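Local coordinates for ORF59 (Human herpesvirus 8, PDB 3HSL), which acts as the accessory subunit of the viral DNA polymerase in lytic replication and raises its processivity, probably as a sliding clamp, at residues V150-K153 against G154-P157. Residues are numbered along the deposited sequence; the frame is centred on the assembly and turned at random.
Sequences VDQK and GILP
Gln152 and Ile155 close a tight bend in the chain, the backbone N of Ile155 donating to Gln152 O at 3.2 Å. The N-H points fairly well at the oxygen (151°) but approaches from above the carbonyl plane. Beside this bond the first and last side chains of the turn meet on one flank, Gln152 CB lying 4.1 Å from Ile155 CG1. Ile155 sets CG1 beside its own backbone N (chi1 -43°), which brings that branch round to Gln152, so both residues contribute aliphatic carbon next to the polar bond. Lys153 and Gly154 occupy the two corners. Lys153 suits an exposed corner because its chain runs out extended beyond CG, carrying the ammonium away from the turn, while Gly154 has ordinary right-handed helical backbone angles that need none of glycine's special freedom. Past the turn, Leu156 leans back loosely, its CD2 4.1 Å from Lys153 O. Outside the turn, Gln152 O also bonds to Ser87 OG, Asp151 forms a salt bridge with Arg89, and Ile155 rests on Gln41 and Ser87, fastening the loop to strands 39-43 and 83-89. The arrangement is a type I beta turn, here in the surface connection that leaves strand 143-149 of the clamp-like fold.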
# COMPACT_ATOMS: atom_id res chain seq x y z
N VAL A 150 14.14 15.16 9.23
CA VAL A 150 14.99 14.21 9.97
C VAL A 150 14.60 14.51 11.43
O VAL A 150 15.06 15.48 12.01
CB VAL A 150 16.49 14.50 9.75
CG1 VAL A 150 17.35 13.60 10.64
CG2 VAL A 150 16.87 14.34 8.28
N ASP A 151 13.75 13.67 12.02
CA ASP A 151 13.25 13.92 13.38
C ASP A 151 13.36 12.78 14.40
O ASP A 151 12.78 12.88 15.47
CB ASP A 151 11.76 14.28 13.28
CG ASP A 151 10.90 13.10 12.77
OD1 ASP A 151 11.41 12.20 12.04
OD2 ASP A 151 9.70 13.07 13.10
N GLN A 152 14.08 11.71 14.07
CA GLN A 152 14.24 10.59 14.99
C GLN A 152 15.66 10.53 15.57
O GLN A 152 16.24 9.46 15.66
CB GLN A 152 13.91 9.25 14.29
CG GLN A 152 12.52 9.19 13.65
CD GLN A 152 11.40 9.41 14.63
OE1 GLN A 152 10.62 10.35 14.48
NE2 GLN A 152 11.30 8.57 15.66
N LYS A 153 16.20 11.69 15.95
CA LYS A 153 17.55 11.76 16.51
C LYS A 153 17.75 10.94 17.77
O LYS A 153 18.87 10.60 18.10
CB LYS A 153 18.01 13.20 16.76
CG LYS A 153 17.17 13.99 17.75
CD LYS A 153 17.77 15.36 18.03
CE LYS A 153 16.83 16.14 18.90
NZ LYS A 153 17.36 17.46 19.30
N GLY A 154 16.65 10.63 18.47
CA GLY A 154 16.69 9.85 19.71
C GLY A 154 17.07 8.38 19.53
O GLY A 154 17.64 7.77 20.44
N ILE A 155 16.74 7.83 18.37
CA ILE A 155 17.02 6.42 18.04
C ILE A 155 18.44 6.34 17.52
O ILE A 155 18.73 6.81 16.41
CB ILE A 155 16.11 5.90 16.90
CG1 ILE A 155 14.64 6.35 17.07
CG2 ILE A 155 16.27 4.40 16.71
CD1 ILE A 155 13.97 5.83 18.28
N LEU A 156 19.33 5.73 18.29
CA LEU A 156 20.71 5.64 17.87
C LEU A 156 21.00 4.42 17.02
O LEU A 156 20.26 3.45 17.04
CB LEU A 156 21.67 5.70 19.07
CG LEU A 156 21.75 6.97 19.94
CD1 LEU A 156 22.78 6.79 21.01
CD2 LEU A 156 22.08 8.20 19.12
N PRO A 157 22.09 4.48 16.26
CA PRO A 157 22.49 3.32 15.51
C PRO A 157 23.29 2.56 16.55
O PRO A 157 24.47 2.86 16.79
CB PRO A 157 23.39 3.90 14.42
CG PRO A 157 23.33 5.42 14.59
CD PRO A 157 22.98 5.62 16.00